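Local coordinates for SusD-like carbohydrate binding protein (Bacteroides vulgatus, PDB 3LEW) that probably binds carbohydrate at the outer membrane as a SusD-family protein, most likely to support nutrient uptake, at residues 41-46 and 267-272; 120-125 and 181-186; 146-151 and 171-176; 343-348 and 400-405; 349-354 and 396-401. All coordinates share one frame; numbering follows the deposited sequence. Where two conformers were deposited one is given.

Interaction 1: residues 41-46 and 267-272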
# COMPACT_ATOMS: atom_id res chain seq x y z
N ALA A 41 1.15 -17.74 -0.97
CA ALA A 41 0.18 -16.79 -0.40
C ALA A 41 0.76 -15.39 -0.20
O ALA A 41 0.01 -14.45 -0.05
CB ALA A 41 -0.39 -17.33 0.97
N ASN A 42 2.10 -15.28 -0.14
CA ASN A 42 2.76 -14.00 0.16
C ASN A 42 3.87 -13.65 -0.82
O ASN A 42 5.06 -13.90 -0.54
CB ASN A 42 3.34 -14.06 1.57
CG ASN A 42 2.24 -14.23 2.62
OD1 ASN A 42 1.47 -13.29 2.82
ND2 ASN A 42 2.16 -15.40 3.27
N PRO A 43 3.51 -13.02 -1.94
CA PRO A 43 4.56 -12.73 -2.96
C PRO A 43 5.26 -11.42 -2.73
O PRO A 43 4.87 -10.39 -3.27
CB PRO A 43 3.75 -12.77 -4.30
CG PRO A 43 2.40 -13.37 -3.92
CD PRO A 43 2.16 -12.98 -2.51
N GLY A 44 6.27 -11.40 -1.85
CA GLY A 44 6.99 -10.16 -1.56
C GLY A 44 6.22 -9.07 -0.86
O GLY A 44 5.15 -9.33 -0.25
N TYR A 45 6.75 -7.84 -0.91
CA TYR A 45 6.13 -6.71 -0.22
C TYR A 45 4.67 -6.45 -0.60
O TYR A 45 3.86 -5.95 0.23
CB TYR A 45 6.94 -5.44 -0.45
CG TYR A 45 6.37 -4.20 0.19
CD1 TYR A 45 6.56 -3.95 1.53
CD2 TYR A 45 5.68 -3.26 -0.55
CE1 TYR A 45 6.06 -2.80 2.12
CE2 TYR A 45 5.18 -2.14 0.02
CZ TYR A 45 5.37 -1.90 1.35
OH TYR A 45 4.90 -0.77 1.97
N GLY A 46 4.33 -6.71 -1.86
CA GLY A 46 2.94 -6.62 -2.27
C GLY A 46 1.95 -7.44 -1.47
O GLY A 46 0.77 -7.08 -1.41
N ALA A 267 6.79 -11.43 -8.16
CA ALA A 267 5.80 -10.51 -7.67
C ALA A 267 4.48 -10.62 -8.45
O ALA A 267 3.42 -10.40 -7.86
CB ALA A 267 6.32 -9.04 -7.71
N SER A 268 4.59 -10.97 -9.73
CA SER A 268 3.42 -11.09 -10.60
C SER A 268 2.37 -12.07 -10.04
O SER A 268 1.19 -11.98 -10.40
CB SER A 268 3.83 -11.55 -11.99
OG SER A 268 4.65 -10.60 -12.64
N TYR A 269 2.80 -13.03 -9.24
CA TYR A 269 1.89 -14.04 -8.71
C TYR A 269 0.72 -13.40 -7.96
O TYR A 269 -0.40 -13.97 -7.92
CB TYR A 269 2.66 -15.05 -7.83
CG TYR A 269 1.93 -16.34 -7.59
CD1 TYR A 269 1.01 -16.46 -6.53
CD2 TYR A 269 2.16 -17.45 -8.38
CE1 TYR A 269 0.34 -17.67 -6.28
CE2 TYR A 269 1.49 -18.65 -8.16
CZ TYR A 269 0.58 -18.75 -7.08
OH TYR A 269 -0.08 -19.92 -6.83
N GLN A 270 0.92 -12.21 -7.41
CA GLN A 270 -0.18 -11.54 -6.72
C GLN A 270 -1.33 -11.09 -7.61
O GLN A 270 -2.43 -10.86 -7.10
CB GLN A 270 0.29 -10.43 -5.85
CG GLN A 270 0.81 -9.19 -6.53
CD GLN A 270 1.82 -8.41 -5.57
OE1 GLN A 270 1.37 -7.59 -4.78
NE2 GLN A 270 3.16 -8.62 -5.71
N PHE A 271 -1.12 -11.02 -8.92
CA PHE A 271 -2.24 -10.87 -9.87
C PHE A 271 -3.19 -12.07 -9.87
O PHE A 271 -4.35 -11.94 -10.28
CB PHE A 271 -1.71 -10.53 -11.29
CG PHE A 271 -1.42 -9.04 -11.50
CD1 PHE A 271 -0.22 -8.48 -11.07
CD2 PHE A 271 -2.35 -8.22 -12.07
CE1 PHE A 271 0.03 -7.13 -11.23
CE2 PHE A 271 -2.09 -6.85 -12.26
CZ PHE A 271 -0.89 -6.31 -11.83
N HIS A 272 -2.77 -13.23 -9.40
CA HIS A 272 -3.71 -14.31 -9.21
C HIS A 272 -4.81 -14.02 -8.17
O HIS A 272 -5.87 -14.65 -8.19
CB HIS A 272 -3.02 -15.64 -8.91
CG HIS A 272 -2.27 -16.21 -10.06
ND1 HIS A 272 -2.88 -16.58 -11.24
CD2 HIS A 272 -0.96 -16.52 -10.19
CE1 HIS A 272 -1.97 -17.10 -12.05
NE2 HIS A 272 -0.79 -17.06 -11.44
O HOH W 1 5.64 -7.92 -4.20

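Interaction 2: residues 120-125 and 181-186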
# COMPACT_ATOMS: atom_id res chain seq x y z
N GLN A 120 19.77 7.24 -2.03
CA GLN A 120 18.87 6.16 -2.37
C GLN A 120 18.74 5.12 -1.21
O GLN A 120 17.65 4.60 -0.95
CB GLN A 120 19.30 5.50 -3.68
CG GLN A 120 19.01 6.36 -4.93
CD GLN A 120 19.54 5.78 -6.21
OE1 GLN A 120 20.65 5.19 -6.24
NE2 GLN A 120 18.79 6.00 -7.31
N ALA A 121 19.86 4.82 -0.55
CA ALA A 121 19.88 3.94 0.61
C ALA A 121 19.09 4.51 1.77
O ALA A 121 18.30 3.81 2.39
CB ALA A 121 21.34 3.62 1.02
N LEU A 122 19.24 5.81 2.01
CA LEU A 122 18.45 6.48 3.06
C LEU A 122 16.97 6.52 2.75
O LEU A 122 16.15 6.34 3.65
CB LEU A 122 18.98 7.93 3.27
CG LEU A 122 20.31 8.09 4.03
CD1 LEU A 122 20.93 9.52 3.83
CD2 LEU A 122 20.14 7.77 5.55
N ALA A 123 16.61 6.76 1.48
CA ALA A 123 15.20 6.85 1.06
C ALA A 123 14.52 5.49 1.21
O ALA A 123 13.42 5.41 1.76
CB ALA A 123 15.09 7.40 -0.40
N LEU A 124 15.20 4.41 0.79
CA LEU A 124 14.65 3.05 0.95
C LEU A 124 14.52 2.72 2.43
O LEU A 124 13.50 2.16 2.86
CB LEU A 124 15.49 2.01 0.22
CG LEU A 124 14.98 0.53 0.23
CD1 LEU A 124 13.55 0.41 -0.26
CD2 LEU A 124 15.90 -0.34 -0.59
N ARG A 125 15.54 3.06 3.21
CA ARG A 125 15.46 2.81 4.65
C ARG A 125 14.28 3.58 5.26
O ARG A 125 13.47 3.04 6.06
CB ARG A 125 16.76 3.15 5.34
CG ARG A 125 16.78 2.70 6.79
CD ARG A 125 18.11 3.01 7.46
NE ARG A 125 18.26 4.42 7.85
CZ ARG A 125 19.39 4.95 8.35
NH1 ARG A 125 20.50 4.23 8.47
NH2 ARG A 125 19.44 6.22 8.70
N LEU A 181 14.38 10.40 4.87
CA LEU A 181 13.88 10.88 3.59
C LEU A 181 14.29 12.37 3.32
O LEU A 181 14.65 12.74 2.18
CB LEU A 181 12.37 10.70 3.54
CG LEU A 181 11.91 9.24 3.36
CD1 LEU A 181 10.48 9.03 3.86
CD2 LEU A 181 12.03 8.78 1.91
N GLU A 182 14.36 13.19 4.38
CA GLU A 182 14.78 14.58 4.21
C GLU A 182 16.27 14.60 3.90
O GLU A 182 16.72 15.44 3.13
CB GLU A 182 14.46 15.46 5.45
CG GLU A 182 12.95 15.71 5.56
CD GLU A 182 12.57 16.55 6.74
OE1 GLU A 182 13.32 16.53 7.77
OE2 GLU A 182 11.54 17.26 6.62
N GLU A 183 17.04 13.71 4.53
CA GLU A 183 18.48 13.60 4.20
C GLU A 183 18.69 13.14 2.74
O GLU A 183 19.55 13.67 2.04
CB GLU A 183 19.16 12.63 5.14
CG GLU A 183 19.43 13.28 6.46
CD GLU A 183 20.22 12.43 7.47
OE1 GLU A 183 20.66 11.29 7.13
OE2 GLU A 183 20.37 12.94 8.63
N ALA A 184 17.89 12.17 2.31
CA ALA A 184 17.89 11.72 0.91
C ALA A 184 17.54 12.83 -0.07
O ALA A 184 18.14 12.93 -1.14
CB ALA A 184 16.95 10.55 0.73
N LEU A 185 16.55 13.63 0.28
CA LEU A 185 16.14 14.72 -0.59
C LEU A 185 17.28 15.69 -0.89
O LEU A 185 17.39 16.20 -1.99
CB LEU A 185 14.95 15.49 -0.02
CG LEU A 185 14.26 16.49 -0.94
CD1 LEU A 185 13.54 15.75 -2.03
CD2 LEU A 185 13.25 17.34 -0.12
N GLU A 186 18.11 15.99 0.10
CA GLU A 186 19.26 16.87 -0.07
C GLU A 186 20.37 16.23 -0.91
O GLU A 186 21.13 16.93 -1.60
CB GLU A 186 19.79 17.27 1.31
CG GLU A 186 20.98 18.23 1.31
CD GLU A 186 20.64 19.65 0.84
OE1 GLU A 186 19.46 19.96 0.56
OE2 GLU A 186 21.59 20.47 0.75

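Interaction 3: residues 146-151 and 171-176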
# COMPACT_ATOMS: atom_id res chain seq x y z
N ALA A 146 3.46 5.15 22.15
CA ALA A 146 3.23 3.71 22.09
C ALA A 146 4.38 2.96 21.45
O ALA A 146 5.00 3.45 20.51
CB ALA A 146 1.91 3.39 21.25
N VAL A 147 4.58 1.72 21.87
CA VAL A 147 5.62 0.91 21.27
C VAL A 147 5.38 0.72 19.77
O VAL A 147 4.24 0.58 19.32
CB VAL A 147 5.69 -0.46 21.97
CG1 VAL A 147 4.43 -1.29 21.66
CG2 VAL A 147 6.97 -1.17 21.58
N CYS A 148 6.46 0.68 19.00
CA CYS A 148 6.38 0.40 17.57
C CYS A 148 7.38 -0.71 17.18
O CYS A 148 6.99 -1.87 17.08
CB CYS A 148 6.58 1.67 16.77
SG CYS A 148 6.42 1.44 14.99
N ALA A 149 8.66 -0.37 17.03
CA ALA A 149 9.64 -1.33 16.50
C ALA A 149 11.05 -0.78 16.77
O ALA A 149 11.22 0.41 16.94
CB ALA A 149 9.40 -1.55 14.96
N PRO A 150 12.05 -1.66 16.80
CA PRO A 150 13.44 -1.22 17.00
C PRO A 150 13.97 -0.48 15.78
O PRO A 150 13.58 -0.81 14.64
CB PRO A 150 14.21 -2.52 17.23
CG PRO A 150 13.23 -3.64 17.11
CD PRO A 150 11.89 -3.14 16.78
N ILE A 151 14.83 0.49 16.03
CA ILE A 151 15.46 1.27 14.96
C ILE A 151 16.92 0.93 14.91
O ILE A 151 17.62 1.06 15.91
CB ILE A 151 15.31 2.79 15.22
CG1 ILE A 151 13.83 3.16 15.17
CG2 ILE A 151 16.11 3.60 14.19
CD1 ILE A 151 13.52 4.62 15.50
N SER A 171 6.03 7.62 17.41
CA SER A 171 6.51 8.97 17.06
C SER A 171 7.98 8.92 16.62
O SER A 171 8.38 9.58 15.66
CB SER A 171 6.36 9.94 18.24
OG SER A 171 5.01 10.20 18.55
N GLU A 172 8.78 8.13 17.34
CA GLU A 172 10.20 8.03 17.02
C GLU A 172 10.46 7.34 15.67
O GLU A 172 11.35 7.75 14.92
CB GLU A 172 10.95 7.30 18.13
CG GLU A 172 11.07 8.11 19.39
CD GLU A 172 11.56 7.33 20.60
OE1 GLU A 172 11.42 6.08 20.64
OE2 GLU A 172 12.01 8.02 21.56
N VAL A 173 9.67 6.33 15.33
CA VAL A 173 9.84 5.63 14.07
C VAL A 173 9.39 6.53 12.93
O VAL A 173 10.06 6.60 11.88
CB VAL A 173 9.16 4.26 14.05
CG1 VAL A 173 9.29 3.61 12.69
CG2 VAL A 173 9.77 3.36 15.12
N TYR A 174 8.25 7.22 13.11
CA TYR A 174 7.88 8.25 12.12
C TYR A 174 9.00 9.31 11.93
O TYR A 174 9.32 9.67 10.80
CB TYR A 174 6.53 8.91 12.44
CG TYR A 174 5.32 8.20 11.87
CD1 TYR A 174 5.14 8.06 10.49
CD2 TYR A 174 4.32 7.74 12.70
CE1 TYR A 174 4.05 7.43 9.95
CE2 TYR A 174 3.20 7.09 12.18
CZ TYR A 174 3.06 6.98 10.80
OH TYR A 174 1.97 6.36 10.24
N ALA A 175 9.60 9.80 13.02
CA ALA A 175 10.63 10.82 12.93
C ALA A 175 11.87 10.29 12.18
O ALA A 175 12.50 11.01 11.42
CB ALA A 175 11.01 11.37 14.34
N GLN A 176 12.19 9.01 12.42
CA GLN A 176 13.31 8.35 11.74
C GLN A 176 13.03 8.27 10.25
O GLN A 176 13.89 8.61 9.45
CB GLN A 176 13.52 6.93 12.32
CG GLN A 176 14.71 6.15 11.71
CD GLN A 176 16.03 6.81 12.03
OE1 GLN A 176 16.29 7.13 13.20
NE2 GLN A 176 16.86 7.05 11.01

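Interaction 4: residues 343-348 and 400-405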
# COMPACT_ATOMS: atom_id res chain seq x y z
N LEU A 343 3.45 1.13 -6.87
CA LEU A 343 3.74 1.48 -5.51
C LEU A 343 3.31 2.95 -5.20
O LEU A 343 2.94 3.25 -4.08
CB LEU A 343 5.25 1.32 -5.23
CG LEU A 343 5.77 -0.15 -5.30
CD1 LEU A 343 7.33 -0.15 -5.25
CD2 LEU A 343 5.14 -0.97 -4.18
N MSE A 344 3.33 3.81 -6.20
CA MSE A 344 2.99 5.23 -5.98
C MSE A 344 2.60 5.88 -7.29
O MSE A 344 3.35 5.76 -8.26
CB MSE A 344 4.14 6.01 -5.35
CG MSE A 344 3.74 7.36 -4.96
SE MSE A 344 5.14 8.15 -3.76
CE MSE A 344 6.58 8.00 -4.80
N ARG A 345 1.44 6.56 -7.32
CA ARG A 345 0.99 7.30 -8.48
C ARG A 345 0.76 8.77 -8.16
O ARG A 345 0.54 9.17 -7.00
CB ARG A 345 -0.35 6.72 -8.97
CG ARG A 345 -0.28 5.30 -9.30
CD ARG A 345 -1.56 4.89 -10.05
NE ARG A 345 -2.74 4.72 -9.19
CZ ARG A 345 -3.87 5.42 -9.27
NH1 ARG A 345 -4.04 6.43 -10.13
NH2 ARG A 345 -4.89 5.06 -8.50
N VAL A 346 0.76 9.58 -9.21
CA VAL A 346 0.50 11.02 -9.04
C VAL A 346 -0.88 11.28 -8.38
O VAL A 346 -1.00 12.21 -7.58
CB VAL A 346 0.63 11.80 -10.37
CG1 VAL A 346 0.47 13.38 -10.08
CG2 VAL A 346 2.01 11.52 -11.06
N ALA A 347 -1.90 10.50 -8.69
CA ALA A 347 -3.19 10.71 -8.06
C ALA A 347 -3.11 10.71 -6.53
O ALA A 347 -3.85 11.46 -5.89
CB ALA A 347 -4.24 9.65 -8.53
N GLU A 348 -2.31 9.83 -5.95
CA GLU A 348 -2.12 9.83 -4.50
C GLU A 348 -1.55 11.15 -4.01
O GLU A 348 -1.88 11.60 -2.90
CB GLU A 348 -1.21 8.66 -4.09
CG GLU A 348 -0.99 8.57 -2.57
CD GLU A 348 0.17 7.69 -2.14
OE1 GLU A 348 0.75 6.97 -2.96
OE2 GLU A 348 0.52 7.75 -0.93
N LYS A 400 -11.92 5.31 -3.28
CA LYS A 400 -12.44 5.17 -4.65
C LYS A 400 -11.28 5.08 -5.65
O LYS A 400 -11.28 4.21 -6.51
CB LYS A 400 -13.34 6.34 -4.99
CG LYS A 400 -14.67 6.34 -4.25
CD LYS A 400 -15.34 7.70 -4.37
CE LYS A 400 -15.77 8.02 -5.84
NZ LYS A 400 -16.19 9.47 -5.99
N GLU A 401 -10.32 5.97 -5.52
CA GLU A 401 -9.21 6.07 -6.49
C GLU A 401 -8.13 5.02 -6.28
O GLU A 401 -7.49 4.60 -7.24
CB GLU A 401 -8.61 7.48 -6.44
CG GLU A 401 -7.34 7.73 -7.31
CD GLU A 401 -7.55 7.62 -8.81
OE1 GLU A 401 -8.71 7.60 -9.27
OE2 GLU A 401 -6.53 7.56 -9.55
N LEU A 402 -7.87 4.68 -5.00
CA LEU A 402 -6.75 3.80 -4.62
C LEU A 402 -7.17 2.35 -4.28
O LEU A 402 -6.38 1.60 -3.70
CB LEU A 402 -5.96 4.41 -3.45
CG LEU A 402 -5.43 5.82 -3.73
CD1 LEU A 402 -4.82 6.43 -2.43
CD2 LEU A 402 -4.40 5.85 -4.87
N TRP A 403 -8.38 1.99 -4.63
CA TRP A 403 -8.92 0.65 -4.35
C TRP A 403 -7.94 -0.41 -4.80
O TRP A 403 -7.47 -0.40 -5.94
CB TRP A 403 -10.27 0.44 -5.07
CG TRP A 403 -10.93 -0.87 -4.73
CD1 TRP A 403 -11.90 -1.08 -3.77
CD2 TRP A 403 -10.64 -2.19 -5.29
NE1 TRP A 403 -12.25 -2.42 -3.74
CE2 TRP A 403 -11.48 -3.11 -4.66
CE3 TRP A 403 -9.76 -2.65 -6.28
CZ2 TRP A 403 -11.44 -4.47 -4.95
CZ3 TRP A 403 -9.74 -4.01 -6.56
CH2 TRP A 403 -10.59 -4.89 -5.90
N GLY A 404 -7.62 -1.34 -3.92
CA GLY A 404 -6.75 -2.43 -4.31
C GLY A 404 -5.25 -2.16 -4.35
O GLY A 404 -4.48 -3.08 -4.57
N GLU A 405 -4.84 -0.91 -4.10
CA GLU A 405 -3.43 -0.53 -4.17
C GLU A 405 -2.69 -0.53 -2.84
O GLU A 405 -1.50 -0.21 -2.81
CB GLU A 405 -3.31 0.84 -4.84
CG GLU A 405 -3.73 0.79 -6.33
CD GLU A 405 -3.68 2.14 -6.98
OE1 GLU A 405 -2.55 2.67 -7.27
OE2 GLU A 405 -4.79 2.65 -7.22

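Interaction 5: residues 349-354 and 396-401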
# COMPACT_ATOMS: atom_id res chain seq x y z
N ILE A 349 -0.64 11.75 -4.80
CA ILE A 349 -0.02 13.03 -4.41
C ILE A 349 -1.05 14.14 -4.42
O ILE A 349 -1.06 14.96 -3.52
CB ILE A 349 1.20 13.38 -5.30
CG1 ILE A 349 2.19 12.19 -5.39
CG2 ILE A 349 1.89 14.65 -4.79
CD1 ILE A 349 2.66 11.65 -3.98
N TYR A 350 -1.96 14.14 -5.40
CA TYR A 350 -3.07 15.11 -5.37
C TYR A 350 -3.90 14.94 -4.09
O TYR A 350 -4.28 15.90 -3.44
CB TYR A 350 -4.03 14.91 -6.55
CG TYR A 350 -3.67 15.59 -7.85
CD1 TYR A 350 -2.77 15.01 -8.74
CD2 TYR A 350 -4.26 16.77 -8.20
CE1 TYR A 350 -2.47 15.60 -9.95
CE2 TYR A 350 -3.95 17.39 -9.43
CZ TYR A 350 -3.07 16.78 -10.31
OH TYR A 350 -2.80 17.40 -11.54
N LEU A 351 -4.16 13.69 -3.73
CA LEU A 351 -4.97 13.41 -2.53
C LEU A 351 -4.24 13.76 -1.22
O LEU A 351 -4.86 14.29 -0.32
CB LEU A 351 -5.37 11.94 -2.53
CG LEU A 351 -6.49 11.61 -3.56
CD1 LEU A 351 -6.48 10.09 -3.81
CD2 LEU A 351 -7.87 12.04 -3.02
N ILE A 352 -2.93 13.49 -1.14
CA ILE A 352 -2.12 13.90 0.01
C ILE A 352 -2.10 15.44 0.15
O ILE A 352 -2.26 15.97 1.24
CB ILE A 352 -0.65 13.39 -0.08
CG1 ILE A 352 -0.56 11.85 0.04
CG2 ILE A 352 0.27 14.06 1.00
CD1 ILE A 352 0.73 11.25 -0.40
N ASN A 353 -1.84 16.12 -0.95
CA ASN A 353 -1.87 17.58 -1.00
C ASN A 353 -3.23 18.12 -0.51
O ASN A 353 -3.28 19.02 0.37
CB ASN A 353 -1.52 18.04 -2.41
CG ASN A 353 -1.24 19.51 -2.49
OD1 ASN A 353 -2.08 20.26 -3.00
ND2 ASN A 353 -0.03 19.95 -2.04
N ALA A 354 -4.32 17.57 -1.03
CA ALA A 354 -5.66 17.96 -0.57
C ALA A 354 -5.87 17.75 0.92
O ALA A 354 -6.34 18.64 1.62
CB ALA A 354 -6.78 17.24 -1.37
N LEU A 396 -12.94 9.37 1.33
CA LEU A 396 -13.78 8.58 0.43
C LEU A 396 -13.16 8.51 -0.95
O LEU A 396 -13.10 7.44 -1.56
CB LEU A 396 -15.21 9.11 0.34
CG LEU A 396 -16.12 8.64 1.49
CD1 LEU A 396 -17.30 9.58 1.63
CD2 LEU A 396 -16.57 7.22 1.26
N GLU A 397 -12.67 9.64 -1.43
CA GLU A 397 -12.00 9.65 -2.76
C GLU A 397 -10.72 8.80 -2.74
O GLU A 397 -10.39 8.17 -3.75
CB GLU A 397 -11.78 11.09 -3.25
CG GLU A 397 -11.48 11.21 -4.72
CD GLU A 397 -12.58 10.68 -5.62
OE1 GLU A 397 -13.78 10.96 -5.40
OE2 GLU A 397 -12.22 9.91 -6.52
N ARG A 398 -9.97 8.75 -1.62
CA ARG A 398 -8.87 7.78 -1.51
C ARG A 398 -9.34 6.33 -1.71
O ARG A 398 -8.69 5.58 -2.40
CB ARG A 398 -8.17 7.88 -0.14
CG ARG A 398 -7.40 9.16 0.06
CD ARG A 398 -6.79 9.25 1.49
NE ARG A 398 -5.86 8.18 1.73
CZ ARG A 398 -4.55 8.19 1.45
NH1 ARG A 398 -3.96 9.24 0.95
NH2 ARG A 398 -3.83 7.09 1.69
N ARG A 399 -10.44 5.93 -1.06
CA ARG A 399 -10.97 4.57 -1.20
C ARG A 399 -11.37 4.30 -2.64
O ARG A 399 -11.16 3.19 -3.14
CB ARG A 399 -12.17 4.38 -0.26
CG ARG A 399 -11.72 4.33 1.23
CD ARG A 399 -12.91 4.50 2.14
NE ARG A 399 -13.91 3.47 1.92
CZ ARG A 399 -15.15 3.53 2.42
NH1 ARG A 399 -15.53 4.57 3.17
NH2 ARG A 399 -16.02 2.56 2.21
N LYS A 400 -11.92 5.31 -3.28
CA LYS A 400 -12.44 5.17 -4.65
C LYS A 400 -11.28 5.08 -5.65
O LYS A 400 -11.28 4.21 -6.51
CB LYS A 400 -13.34 6.34 -4.99
CG LYS A 400 -14.67 6.34 -4.25
CD LYS A 400 -15.34 7.70 -4.37
CE LYS A 400 -15.77 8.02 -5.84
NZ LYS A 400 -16.19 9.47 -5.99
N GLU A 401 -10.32 5.97 -5.52
CA GLU A 401 -9.21 6.07 -6.49
C GLU A 401 -8.13 5.02 -6.28
O GLU A 401 -7.49 4.60 -7.24
CB GLU A 401 -8.61 7.48 -6.44
CG GLU A 401 -7.34 7.73 -7.31
CD GLU A 401 -7.55 7.62 -8.81
OE1 GLU A 401 -8.71 7.60 -9.27
OE2 GLU A 401 -6.53 7.56 -9.55
O HOH W 2 -4.87 11.92 1.26

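Interaction 1: residues 41-46 and 267-272
Pro43 and Gln270 bury the largest areas here, and the CG corner of the proline ring meets the Gln270 backbone N and CB at a slant. Pro43 CG lies 4.1 Å from Gln270 CB and also packs near Tyr269 CB, so the proline brings the apolar side of the contact. The glutamine CG sits between the backbone N and the carbonyl carbon (chi1 71°), and the extended chain beyond it carries the amide over to Gly46. There Gln270 OE1 comes to 3.1 Å from Gly46 CA; a CB on residue 46 would collide with that oxygen, so the absence of a side chain is what lets the amide come so close.

The amide is fixed at both ends. Gln270 NE2 donates to Ala267 O at 2.8 Å, with the acceptor almost in the amide plane, while Gln270 N reaches the same oxygen from the opposite face. OE1 accepts from Arg50. Pro43 is the centre of an inverse gamma turn, and a water ties that turn to the start of helix 46-54, donating to Pro43 O at 2.7 Å and accepting from both Gly46 N and Gln270 NE2. The contact is thus buried yet has no direct hydrogen bond between 41-46 and 267-272, and its polar link runs through this one shared water.

Interaction 2: residues 120-125 and 181-186
Ala123 and Ala184 meet methyl to methyl, CB to CB at 3.8 Å, and set how near the two helices can come. With such short side chains at the centre, the axes of 120-125 and 181-186 approach to 7.8 Å, running nearly antiparallel at 153°. Two leucines flank the alanine pair. Leu181 sends CD2 across to the backbone of the other helix, 3.6 Å from Ala123 O, and the same methyl touches Ala123 CB. Leu122 leans the other way: its CB rests near Ala184 CB, and its CD1 lies 3.8 Å from Glu183 CB.

Leu181 starts from a bond that is not aimed straight at the partner helix; with CG anti to the carbonyl carbon (chi1 -74°), its branch end swings back to the interface. Glu183 crosses Leu122 at a slant, its aliphatic part and OE1 both lying against the leucine methyls at the exposed rim. A weak hydrogen bond from Asn179 reaches Glu183 OE2, one turn back on the same helix. Close by, Arg125 forms a salt bridge with Asp180, which adds a polar tie between the two helices beside the apolar centre.

The pair belongs to a wider helical bundle, consistent with the TPR-like character of the family. Helix 81-103 packs on Leu122 and Leu124, helix 19-35 meets Gln120 and Ala121, and helix 202-215 receives Leu181 and Leu185.

Interaction 3: residues 146-151 and 171-176
Val173 lies at the centre of the inner side of this contact, and its CG2 methyl gathers the contacts there. Cys148 SG approaches it at 3.9 Å, Ala149 O lies 3.8 Å from the same methyl, and Ile151 CD1 comes to 4.0 Å from it. The cysteine gets there with SG anti to the backbone N (chi1 -177°). Ile151 is packed just as closely. It slides past Val173 in the opposite direction, and its two branches part: CD1 settles over Glu172 O and Gln176 CB, while CG2 lies 3.7 Å from Gln176 OE1. The glutamine is bent at chi2 (65°), which folds its amide back beside that methyl.

The outer rim is looser. Glu172, exposed, adds little, its carboxylate turned to the backbone of Ser169, and Gln176 NE2 makes a weak hydrogen bond to Asp180. No hydrogen bond links 146-151 with 171-176.

The short strand 147-149 pairs antiparallel with 168-169, and Cys148 and Ala149 both face Ser168 in a classic beta bulge. Helix 170-187 follows strand 168-169 directly, Val173 also reaches Ala133 of helix 111-135, and Trp87 and Tyr91 of helix 81-103 meet Ala149.

Interaction 4: residues 343-348 and 400-405
Arg345 grips two glutamates at once. It meets Glu405 side-on, NE to OE1 at 2.8 Å and nearly straight (176°), NH2 to OE2 at 2.7 Å, with the two flat groups close to coplanar. It takes Glu401 end-on: NH1 and NH2 share OE2, NH1 at 2.8 Å. A chain bent at chi3 (-77°) turns the guanidinium into this position. Glu253 also bridges to Arg345 NH1, while Arg376 and Arg302 pair with Glu401 and Lys328 with Glu405, which probably helps balance the buried charge. A leucine in place of Arg345 would probably cost Glu401 and Glu405 the cation that joins them, leaving each to its remaining partners.

Around the charges, Ala347 CB packs 3.8 Å from Glu401 CG, and Leu402 CD2 lies beside Arg345 NH2 and Glu348 CB.

Arg345 ends strand 341-345, which pairs with 254-258, just before helix 346-359 begins. Its partners lie at the end of helix 387-401 and in the type II turn from Leu402 to Glu405, while helix 365-376 packs on Ala347 and Glu401.

Interaction 5: residues 349-354 and 396-401
With CG anti to the carbonyl carbon (chi1 -74°), Leu351 spreads its two methyls over the face of helix 387-401. CD2 lies 4.0 Å from Glu397 CB, and CD1 sits 4.0 Å from Arg398 CA, with Glu401 CB a little farther on. Glu397 starts toward the leucine, CG anti to the backbone N, then bends at chi2 (60°) and carries its carboxylate away to Lys400, Lys373 and Arg302. Only its aliphatic part therefore packs here.

Arg398 makes the opposite movement: its chain comes back toward helix 346-359, where NH1 approaches Ile352 CG1 at the guanidinium edge. NH1 also donates to a water at 2.8 Å, and that water reaches Leu351 O through a weak bond. The salt bridge from NE to Asp411 anchors the guanidinium. An alanine in place of Leu351 would probably open a gap between the two helices and leave the aliphatic parts of Glu397 and Arg398 without their apolar partner.

The axes of 349-354 and 396-401 stay 10.6 Å apart and run antiparallel at 173°. Helix 365-376 packs beside both, touching Leu351 and Glu397, while helix 202-215 lies against Ile352 and Arg398.

From the N terminus, interaction 1 opens first and closes a loop of 220 residues, bringing the turn before helix 46-54 to the 3-10 segment that leads into helix 271-274. Interaction 2 nests inside it, joining helices 111-135 and 170-187, and interaction 3 nests inside interaction 2, adding strand 147-149 to the same helix; Arg125 and Gln176 touch where these two meet. Later, in series, interaction 4 ties the end of strand 341-345 and the start of helix 346-359 to the end of helix 387-401 and the turn after it. Interaction 5, between the outer ends of interaction 4, continues between the same two helices, sharing Lys400 and Glu401.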